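Local coordinates for protein citrate lyase, subunit 1 (Methanosaeta concilii, PDB 6HXI) that probably takes part in the ATP-dependent cleavage of citrate with coenzyme A into acetyl-CoA and oxaloacetate, as a subunit of ATP citrate lyase, at residues S245-E253 against H316-R327; Q3-A11 against W231-P239. All coordinates share one frame; numbering follows the deposited sequence.

Contact 1 (S245-E253 against H316-R327); sequences SKEELFIKE and HYTCTILDLMTR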
loop_
_atom_site.group_PDB
_atom_site.type_symbol
_atom_site.label_atom_id
_atom_site.label_comp_id
_atom_site.label_asym_id
_atom_site.label_seq_id
_atom_site.Cartn_x
_atom_site.Cartn_y
_atom_site.Cartn_z
ATOM N N SER C 245 49.564 2.412 -37.215
ATOM C CA SER C 245 48.669 3.562 -37.306
ATOM C C SER C 245 47.736 3.629 -36.092
ATOM O O SER C 245 46.970 2.695 -35.847
ATOM C CB SER C 245 47.872 3.513 -38.607
ATOM O OG SER C 245 46.931 4.569 -38.683
ATOM N N LYS C 246 47.806 4.752 -35.348
ATOM C CA LYS C 246 47.016 5.100 -34.161
ATOM C C LYS C 246 45.509 5.052 -34.472
ATOM O O LYS C 246 44.713 4.609 -33.634
ATOM C CB LYS C 246 47.486 6.485 -33.634
ATOM C CG LYS C 246 46.440 7.550 -33.284
ATOM C CD LYS C 246 47.099 8.865 -32.872
ATOM C CE LYS C 246 46.115 10.000 -32.918
ATOM N NZ LYS C 246 46.587 11.171 -32.135
ATOM N N GLU C 247 45.144 5.501 -35.686
ATOM C CA GLU C 247 43.784 5.548 -36.217
ATOM C C GLU C 247 43.274 4.134 -36.515
ATOM O O GLU C 247 42.146 3.801 -36.134
ATOM C CB GLU C 247 43.719 6.418 -37.484
ATOM C CG GLU C 247 44.067 7.885 -37.251
ATOM C CD GLU C 247 45.547 8.223 -37.169
ATOM O OE1 GLU C 247 46.341 7.676 -37.970
ATOM O OE2 GLU C 247 45.910 9.039 -36.292
ATOM N N GLU C 248 44.114 3.305 -37.175
ATOM C CA GLU C 248 43.788 1.920 -37.513
ATOM C C GLU C 248 43.580 1.068 -36.264
ATOM O O GLU C 248 42.667 0.244 -36.233
ATOM C CB GLU C 248 44.884 1.294 -38.373
ATOM C CG GLU C 248 44.842 1.738 -39.817
ATOM C CD GLU C 248 45.796 0.994 -40.725
ATOM O OE1 GLU C 248 46.036 -0.211 -40.492
ATOM O OE2 GLU C 248 46.261 1.609 -41.708
ATOM N N LEU C 249 44.433 1.270 -35.244
ATOM C CA LEU C 249 44.363 0.546 -33.977
ATOM C C LEU C 249 43.155 0.979 -33.146
ATOM O O LEU C 249 42.611 0.161 -32.400
ATOM C CB LEU C 249 45.696 0.656 -33.202
ATOM C CG LEU C 249 46.874 -0.105 -33.863
ATOM C CD1 LEU C 249 48.204 0.582 -33.627
ATOM C CD2 LEU C 249 46.917 -1.581 -33.423
ATOM N N PHE C 250 42.701 2.242 -33.326
ATOM C CA PHE C 250 41.509 2.793 -32.677
ATOM C C PHE C 250 40.253 2.124 -33.244
ATOM O O PHE C 250 39.332 1.822 -32.486
ATOM C CB PHE C 250 41.444 4.325 -32.861
ATOM C CG PHE C 250 40.134 4.964 -32.466
ATOM C CD1 PHE C 250 39.701 4.942 -31.146
ATOM C CD2 PHE C 250 39.323 5.568 -33.415
ATOM C CE1 PHE C 250 38.473 5.512 -30.785
ATOM C CE2 PHE C 250 38.106 6.159 -33.048
ATOM C CZ PHE C 250 37.688 6.127 -31.735
ATOM N N ILE C 251 40.227 1.886 -34.580
ATOM C CA ILE C 251 39.121 1.254 -35.304
ATOM C C ILE C 251 39.038 -0.235 -34.925
ATOM O O ILE C 251 37.937 -0.744 -34.660
ATOM C CB ILE C 251 39.203 1.543 -36.836
ATOM C CG1 ILE C 251 39.055 3.067 -37.149
ATOM C CG2 ILE C 251 38.215 0.721 -37.651
ATOM C CD1 ILE C 251 37.815 3.818 -36.536
ATOM N N LYS C 252 40.212 -0.898 -34.835
ATOM C CA LYS C 252 40.385 -2.292 -34.420
ATOM C C LYS C 252 39.872 -2.472 -33.000
ATOM O O LYS C 252 39.284 -3.505 -32.686
ATOM C CB LYS C 252 41.862 -2.717 -34.517
ATOM C CG LYS C 252 42.289 -3.077 -35.937
ATOM C CD LYS C 252 43.672 -3.712 -35.973
ATOM C CE LYS C 252 44.117 -4.100 -37.370
ATOM N NZ LYS C 252 43.491 -5.371 -37.835
ATOM N N GLU C 253 40.053 -1.433 -32.161
ATOM C CA GLU C 253 39.604 -1.395 -30.770
ATOM C C GLU C 253 38.050 -1.333 -30.689
ATOM O O GLU C 253 37.461 -2.010 -29.845
ATOM C CB GLU C 253 40.298 -0.232 -30.033
ATOM C CG GLU C 253 40.081 -0.181 -28.531
ATOM C CD GLU C 253 38.959 0.741 -28.082
ATOM O OE1 GLU C 253 38.992 1.940 -28.448
ATOM O OE2 GLU C 253 38.057 0.270 -27.349
ATOM N N HIS C 316 32.321 7.407 -34.447
ATOM C CA HIS C 316 33.768 7.317 -34.192
ATOM C C HIS C 316 34.563 6.921 -35.417
ATOM O O HIS C 316 35.649 7.450 -35.624
ATOM C CB HIS C 316 34.079 6.402 -33.007
ATOM C CG HIS C 316 33.634 6.976 -31.702
ATOM N ND1 HIS C 316 32.724 6.311 -30.892
ATOM C CD2 HIS C 316 33.957 8.154 -31.121
ATOM C CE1 HIS C 316 32.536 7.096 -29.841
ATOM N NE2 HIS C 316 33.256 8.215 -29.934
ATOM N N TYR C 317 34.003 6.020 -36.246
ATOM C CA TYR C 317 34.578 5.564 -37.499
ATOM C C TYR C 317 34.659 6.727 -38.495
ATOM O O TYR C 317 35.714 6.934 -39.094
ATOM C CB TYR C 317 33.725 4.426 -38.073
ATOM C CG TYR C 317 34.332 3.737 -39.275
ATOM C CD1 TYR C 317 35.202 2.658 -39.122
ATOM C CD2 TYR C 317 34.012 4.140 -40.567
ATOM C CE1 TYR C 317 35.749 2.009 -40.229
ATOM C CE2 TYR C 317 34.544 3.491 -41.679
ATOM C CZ TYR C 317 35.426 2.437 -41.508
ATOM O OH TYR C 317 35.959 1.813 -42.610
ATOM N N THR C 318 33.544 7.467 -38.680
ATOM C CA THR C 318 33.445 8.603 -39.601
ATOM C C THR C 318 34.381 9.724 -39.156
ATOM O O THR C 318 34.992 10.363 -40.010
ATOM C CB THR C 318 31.971 9.068 -39.788
ATOM O OG1 THR C 318 31.136 7.952 -40.089
ATOM C CG2 THR C 318 31.811 10.111 -40.903
ATOM N N CYS C 319 34.509 9.940 -37.828
ATOM C CA CYS C 319 35.400 10.946 -37.231
ATOM C C CYS C 319 36.850 10.624 -37.574
ATOM O O CYS C 319 37.622 11.537 -37.862
ATOM C CB CYS C 319 35.204 11.022 -35.717
ATOM S SG CYS C 319 33.794 12.033 -35.196
ATOM N N THR C 320 37.208 9.318 -37.549
ATOM C CA THR C 320 38.548 8.818 -37.873
ATOM C C THR C 320 38.900 9.084 -39.341
ATOM O O THR C 320 39.984 9.603 -39.609
ATOM C CB THR C 320 38.684 7.334 -37.500
ATOM O OG1 THR C 320 38.221 7.149 -36.172
ATOM C CG2 THR C 320 40.116 6.833 -37.601
ATOM N N ILE C 321 37.988 8.718 -40.277
ATOM C CA ILE C 321 38.166 8.922 -41.723
ATOM C C ILE C 321 38.291 10.415 -42.020
ATOM O O ILE C 321 39.238 10.811 -42.705
ATOM C CB ILE C 321 37.064 8.213 -42.575
ATOM C CG1 ILE C 321 37.263 6.673 -42.545
ATOM C CG2 ILE C 321 37.024 8.760 -44.033
ATOM C CD1 ILE C 321 36.189 5.864 -43.191
ATOM N N LEU C 322 37.375 11.239 -41.449
ATOM C CA LEU C 322 37.380 12.692 -41.626
ATOM C C LEU C 322 38.661 13.312 -41.125
ATOM O O LEU C 322 39.243 14.120 -41.837
ATOM C CB LEU C 322 36.160 13.368 -40.989
ATOM C CG LEU C 322 34.825 13.086 -41.662
ATOM C CD1 LEU C 322 33.707 13.468 -40.779
ATOM C CD2 LEU C 322 34.712 13.777 -43.003
ATOM N N ASP C 323 39.137 12.884 -39.942
ATOM C CA ASP C 323 40.385 13.369 -39.347
ATOM C C ASP C 323 41.541 13.231 -40.320
ATOM O O ASP C 323 42.162 14.233 -40.654
ATOM C CB ASP C 323 40.711 12.635 -38.025
ATOM C CG ASP C 323 41.997 13.089 -37.349
ATOM O OD1 ASP C 323 42.358 14.281 -37.491
ATOM O OD2 ASP C 323 42.635 12.259 -36.673
ATOM N N LEU C 324 41.795 11.997 -40.795
ATOM C CA LEU C 324 42.870 11.627 -41.720
ATOM C C LEU C 324 42.808 12.347 -43.073
ATOM O O LEU C 324 43.848 12.611 -43.675
ATOM C CB LEU C 324 42.866 10.110 -41.938
ATOM C CG LEU C 324 43.296 9.240 -40.759
ATOM C CD1 LEU C 324 42.681 7.849 -40.870
ATOM C CD2 LEU C 324 44.811 9.159 -40.663
ATOM N N MET C 325 41.588 12.643 -43.539
ATOM C CA MET C 325 41.250 13.315 -44.792
ATOM C C MET C 325 41.452 14.854 -44.738
ATOM O O MET C 325 41.536 15.494 -45.789
ATOM C CB MET C 325 39.774 13.020 -45.077
ATOM C CG MET C 325 39.391 13.112 -46.510
ATOM S SD MET C 325 37.707 12.509 -46.766
ATOM C CE MET C 325 37.573 12.797 -48.520
ATOM N N THR C 326 41.485 15.441 -43.529
ATOM C CA THR C 326 41.560 16.892 -43.319
ATOM C C THR C 326 42.923 17.377 -42.772
ATOM O O THR C 326 43.068 18.553 -42.412
ATOM C CB THR C 326 40.393 17.351 -42.439
ATOM O OG1 THR C 326 40.464 16.696 -41.172
ATOM C CG2 THR C 326 39.023 17.126 -43.097
ATOM N N ARG C 327 43.921 16.481 -42.739
ATOM C CA ARG C 327 45.265 16.795 -42.281
ATOM C C ARG C 327 46.010 17.599 -43.350
ATOM O O ARG C 327 46.534 18.672 -43.051
ATOM C CB ARG C 327 46.013 15.512 -41.900
ATOM C CG ARG C 327 45.505 14.933 -40.587
ATOM C CD ARG C 327 45.941 13.504 -40.353
ATOM N NE ARG C 327 45.362 12.980 -39.116
ATOM C CZ ARG C 327 45.897 12.011 -38.379
ATOM N NH1 ARG C 327 47.047 11.449 -38.736
ATOM N NH2 ARG C 327 45.291 11.604 -37.270
#
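Glu247 meets Thr320, Leu324 and Arg327 across two nearly antiparallel helix segments (171°), 246-253 and 316-325, with axes 10.5 Å apart. Glu247 CB packs on the methyl Thr320 CG2 at 3.6 Å. CG and CD then rest on Leu324. A bend at chi2 (80°) turns the carboxylate towards Arg327. Glu247 OE1 lies 3.4 Å from Leu324 CD2 and accepts a weak hydrogen bond from Ser245 OG, the residue that N-caps the helix, while Glu247 OE2 takes a hydrogen bond from Arg327 NH2 at 2.8 Å. The guanidinium arrives from above the carboxylate, the planes almost perpendicular. Arg327 NH2 also binds Asp323 OD2 at 2.8 Å, and Leu324 CD2 covers one guanidinium face. Phe250 brings its ring edge to Thr320 OG1, 3.3 Å from CE2, and Ile251 CD1 meets Thr320 tip to tip. The threonine hydroxyl donates to His316 O from the other side of the carbonyl plane to Thr320 N. Ile251 CG2 sits at the edge of the Tyr317 ring, whose hydroxyl bonds Lys263 O of strand 261-266. A single arginine nitrogen thus joins carboxylates from both helices, probably offsetting their mutual repulsion at one end of a largely apolar helix pair.

Contact 2 (Q3-A11 against W231-P239); sequences QRGIREYDA and WSELAFPEP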
loop_
_atom_site.group_PDB
_atom_site.type_symbol
_atom_site.label_atom_id
_atom_site.label_comp_id
_atom_site.label_asym_id
_atom_site.label_seq_id
_atom_site.Cartn_x
_atom_site.Cartn_y
_atom_site.Cartn_z
ATOM N N GLN C 3 43.884 -14.445 -41.160
ATOM C CA GLN C 3 45.138 -15.104 -40.826
ATOM C C GLN C 3 46.207 -14.020 -40.648
ATOM O O GLN C 3 46.405 -13.214 -41.550
ATOM C CB GLN C 3 45.506 -16.144 -41.885
ATOM C CG GLN C 3 44.380 -17.164 -42.085
ATOM C CD GLN C 3 44.760 -18.337 -42.956
ATOM O OE1 GLN C 3 45.594 -18.238 -43.867
ATOM N NE2 GLN C 3 44.126 -19.475 -42.705
ATOM N N ARG C 4 46.786 -13.927 -39.447
ATOM C CA ARG C 4 47.779 -12.890 -39.135
ATOM C C ARG C 4 49.122 -13.493 -38.773
ATOM O O ARG C 4 49.198 -14.347 -37.896
ATOM C CB ARG C 4 47.278 -11.949 -38.015
ATOM C CG ARG C 4 45.950 -11.219 -38.316
ATOM C CD ARG C 4 46.207 -9.787 -38.672
ATOM N NE ARG C 4 45.931 -8.880 -37.557
ATOM C CZ ARG C 4 46.699 -7.844 -37.231
ATOM N NH1 ARG C 4 47.817 -7.595 -37.910
ATOM N NH2 ARG C 4 46.360 -7.052 -36.219
ATOM N N GLY C 5 50.161 -13.034 -39.460
ATOM C CA GLY C 5 51.533 -13.488 -39.273
ATOM C C GLY C 5 52.118 -13.023 -37.954
ATOM O O GLY C 5 51.748 -11.964 -37.453
ATOM N N ILE C 6 52.985 -13.844 -37.351
ATOM C CA ILE C 6 53.601 -13.504 -36.058
ATOM C C ILE C 6 55.114 -13.591 -36.155
ATOM O O ILE C 6 55.636 -14.337 -36.985
ATOM C CB ILE C 6 53.012 -14.302 -34.844
ATOM C CG1 ILE C 6 53.116 -15.836 -35.032
ATOM C CG2 ILE C 6 51.565 -13.882 -34.568
ATOM C CD1 ILE C 6 53.008 -16.618 -33.737
ATOM N N ARG C 7 55.817 -12.831 -35.311
ATOM C CA ARG C 7 57.273 -12.849 -35.258
ATOM C C ARG C 7 57.753 -14.224 -34.861
ATOM O O ARG C 7 57.098 -14.917 -34.070
ATOM C CB ARG C 7 57.831 -11.811 -34.268
ATOM C CG ARG C 7 57.540 -10.386 -34.671
ATOM C CD ARG C 7 58.461 -9.380 -34.018
ATOM N NE ARG C 7 57.813 -8.069 -33.940
ATOM C CZ ARG C 7 57.706 -7.216 -34.957
ATOM N NH1 ARG C 7 57.067 -6.063 -34.799
ATOM N NH2 ARG C 7 58.210 -7.522 -36.147
ATOM N N GLU C 8 58.899 -14.615 -35.437
ATOM C CA GLU C 8 59.621 -15.861 -35.159
ATOM C C GLU C 8 59.827 -15.946 -33.634
ATOM O O GLU C 8 59.653 -17.016 -33.060
ATOM C CB GLU C 8 60.972 -15.835 -35.891
ATOM C CG GLU C 8 61.658 -17.182 -36.027
ATOM C CD GLU C 8 62.966 -17.153 -36.804
ATOM O OE1 GLU C 8 63.082 -16.366 -37.774
ATOM O OE2 GLU C 8 63.872 -17.942 -36.452
ATOM N N TYR C 9 60.137 -14.794 -32.986
ATOM C CA TYR C 9 60.314 -14.634 -31.541
ATOM C C TYR C 9 59.088 -15.162 -30.787
ATOM O O TYR C 9 59.236 -15.999 -29.893
ATOM C CB TYR C 9 60.589 -13.150 -31.197
ATOM C CG TYR C 9 60.584 -12.843 -29.715
ATOM C CD1 TYR C 9 61.610 -13.289 -28.887
ATOM C CD2 TYR C 9 59.552 -12.108 -29.139
ATOM C CE1 TYR C 9 61.612 -13.009 -27.520
ATOM C CE2 TYR C 9 59.523 -11.856 -27.768
ATOM C CZ TYR C 9 60.565 -12.297 -26.963
ATOM O OH TYR C 9 60.578 -12.041 -25.610
ATOM N N ASP C 10 57.887 -14.728 -31.206
ATOM C CA ASP C 10 56.599 -15.093 -30.635
ATOM C C ASP C 10 56.230 -16.564 -30.879
ATOM O O ASP C 10 55.775 -17.244 -29.950
ATOM C CB ASP C 10 55.513 -14.143 -31.164
ATOM C CG ASP C 10 55.719 -12.675 -30.800
ATOM O OD1 ASP C 10 56.137 -12.394 -29.650
ATOM O OD2 ASP C 10 55.396 -11.801 -31.644
ATOM N N ALA C 11 56.457 -17.064 -32.118
ATOM C CA ALA C 11 56.165 -18.446 -32.516
ATOM C C ALA C 11 57.036 -19.463 -31.736
ATOM O O ALA C 11 56.519 -20.456 -31.216
ATOM C CB ALA C 11 56.360 -18.601 -34.017
ATOM N N TRP C 231 48.241 -16.638 -25.882
ATOM C CA TRP C 231 48.676 -15.469 -26.664
ATOM C C TRP C 231 49.031 -14.242 -25.793
ATOM O O TRP C 231 49.314 -13.173 -26.351
ATOM C CB TRP C 231 47.588 -15.048 -27.681
ATOM C CG TRP C 231 47.223 -16.036 -28.748
ATOM C CD1 TRP C 231 47.623 -17.339 -28.854
ATOM C CD2 TRP C 231 46.354 -15.791 -29.863
ATOM N NE1 TRP C 231 47.059 -17.916 -29.969
ATOM C CE2 TRP C 231 46.280 -16.987 -30.611
ATOM C CE3 TRP C 231 45.659 -14.663 -30.325
ATOM C CZ2 TRP C 231 45.510 -17.095 -31.774
ATOM C CZ3 TRP C 231 44.901 -14.777 -31.477
ATOM C CH2 TRP C 231 44.822 -15.983 -32.181
ATOM N N SER C 232 49.006 -14.398 -24.444
ATOM C CA SER C 232 49.246 -13.331 -23.456
ATOM C C SER C 232 50.459 -12.428 -23.728
ATOM O O SER C 232 50.343 -11.201 -23.636
ATOM C CB SER C 232 49.342 -13.912 -22.050
ATOM O OG SER C 232 50.440 -14.801 -21.949
ATOM N N GLU C 233 51.601 -13.043 -24.077
ATOM C CA GLU C 233 52.886 -12.384 -24.333
ATOM C C GLU C 233 53.099 -11.904 -25.778
ATOM O O GLU C 233 54.202 -11.461 -26.098
ATOM C CB GLU C 233 54.047 -13.311 -23.902
ATOM C CG GLU C 233 54.420 -13.189 -22.434
ATOM C CD GLU C 233 53.928 -14.303 -21.530
ATOM O OE1 GLU C 233 54.445 -15.437 -21.657
ATOM O OE2 GLU C 233 53.075 -14.029 -20.653
ATOM N N LEU C 234 52.085 -11.977 -26.654
ATOM C CA LEU C 234 52.327 -11.531 -28.033
ATOM C C LEU C 234 51.344 -10.467 -28.553
ATOM O O LEU C 234 50.220 -10.328 -28.057
ATOM C CB LEU C 234 52.416 -12.721 -29.023
ATOM C CG LEU C 234 51.110 -13.348 -29.535
ATOM C CD1 LEU C 234 50.832 -12.922 -30.959
ATOM C CD2 LEU C 234 51.193 -14.848 -29.497
ATOM N N ALA C 235 51.802 -9.751 -29.587
ATOM C CA ALA C 235 51.070 -8.724 -30.320
ATOM C C ALA C 235 51.338 -8.940 -31.813
ATOM O O ALA C 235 52.458 -9.315 -32.180
ATOM C CB ALA C 235 51.537 -7.339 -29.888
ATOM N N PHE C 236 50.309 -8.754 -32.667
ATOM C CA PHE C 236 50.468 -8.929 -34.111
ATOM C C PHE C 236 51.299 -7.799 -34.741
ATOM O O PHE C 236 50.989 -6.620 -34.551
ATOM C CB PHE C 236 49.115 -9.111 -34.835
ATOM C CG PHE C 236 48.307 -10.331 -34.450
ATOM C CD1 PHE C 236 48.791 -11.611 -34.691
ATOM C CD2 PHE C 236 47.036 -10.198 -33.911
ATOM C CE1 PHE C 236 48.042 -12.738 -34.342
ATOM C CE2 PHE C 236 46.280 -11.324 -33.581
ATOM C CZ PHE C 236 46.795 -12.588 -33.789
ATOM N N PRO C 237 52.381 -8.137 -35.465
ATOM C CA PRO C 237 53.199 -7.081 -36.077
ATOM C C PRO C 237 52.620 -6.564 -37.393
ATOM O O PRO C 237 51.831 -7.254 -38.038
ATOM C CB PRO C 237 54.536 -7.780 -36.309
ATOM C CG PRO C 237 54.187 -9.213 -36.531
ATOM C CD PRO C 237 52.917 -9.483 -35.764
ATOM N N GLU C 238 53.040 -5.358 -37.807
ATOM C CA GLU C 238 52.622 -4.798 -39.095
ATOM C C GLU C 238 53.507 -5.436 -40.183
ATOM O O GLU C 238 54.654 -5.785 -39.876
ATOM C CB GLU C 238 52.776 -3.258 -39.114
ATOM C CG GLU C 238 51.773 -2.504 -38.247
ATOM C CD GLU C 238 50.373 -2.315 -38.804
ATOM O OE1 GLU C 238 49.987 -1.149 -39.052
ATOM O OE2 GLU C 238 49.642 -3.322 -38.947
ATOM N N PRO C 239 53.041 -5.602 -41.449
ATOM C CA PRO C 239 53.940 -6.160 -42.481
ATOM C C PRO C 239 55.134 -5.238 -42.755
ATOM O O PRO C 239 55.063 -4.046 -42.436
ATOM C CB PRO C 239 53.040 -6.298 -43.710
ATOM C CG PRO C 239 51.944 -5.348 -43.482
ATOM C CD PRO C 239 51.719 -5.265 -42.014
#
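Phe236 is the hub here: Arg4 wraps round it while Ile6 touches its rim. Arg4 CB lies over one ring face in a CH-pi contact, 3.9 Å from the Phe236 ring centroid. Bends at chi2 and chi3 then fold the arginine back, laying one guanidinium face on Phe236 CB, with Arg4 CZ 3.6 Å from it. Ile6 CG2 reaches the ring edge at Phe236 CD1, 3.6 Å away, and also meets Leu234 CD1. Next along the chain, Pro237 sets its CD 3.2 Å from Gly5 O and offers its CB to a face of the Arg7 guanidinium, 3.4 Å from Arg7 NH1. Beyond Ile6, Asp10 lays its carboxylate against Leu234 CB. In the second shell, strand 3-6 is held by backbone bonds from Arg4 to Leu219 and from Ile6 to Ala217, and Leu219 also packs on Phe236. Arg7 NH2 bonds Asp61 O, with Tyr105 making a cation-pi contact to the same arginine. No hydrogen bond joins the two segments, so the connecting segment lies against strand 3-6, the outermost strand of the ATP-grasp sheet within this chain, through apolar contacts and guanidinium faces.

In the fold
Contact 2 lies on the ATP-grasp side of the chain and contact 1 in the citrate-binding part, their centres 23 Å apart. The chain leaving 231-239 continues through a short loop into helix 246-256. They also touch directly: Lys252 NZ comes within 3.7 Å of Arg4 NH2, a pair of like charges. Arg242, between them in sequence, bridges the two through salt bridges to Glu238 and Glu248. Contact 1 is nearer the bound sodium ion, about 10 Å from the Ile251 side chain against about 13 Å from that of Arg4; the Tyr317 side chain is about 11 Å from citrate. The last turn of helix 246-256 supplies Asp255 to the sodium site, shared by Thr258 and Ala260, with Gly259 of the coenzyme A pocket between those two.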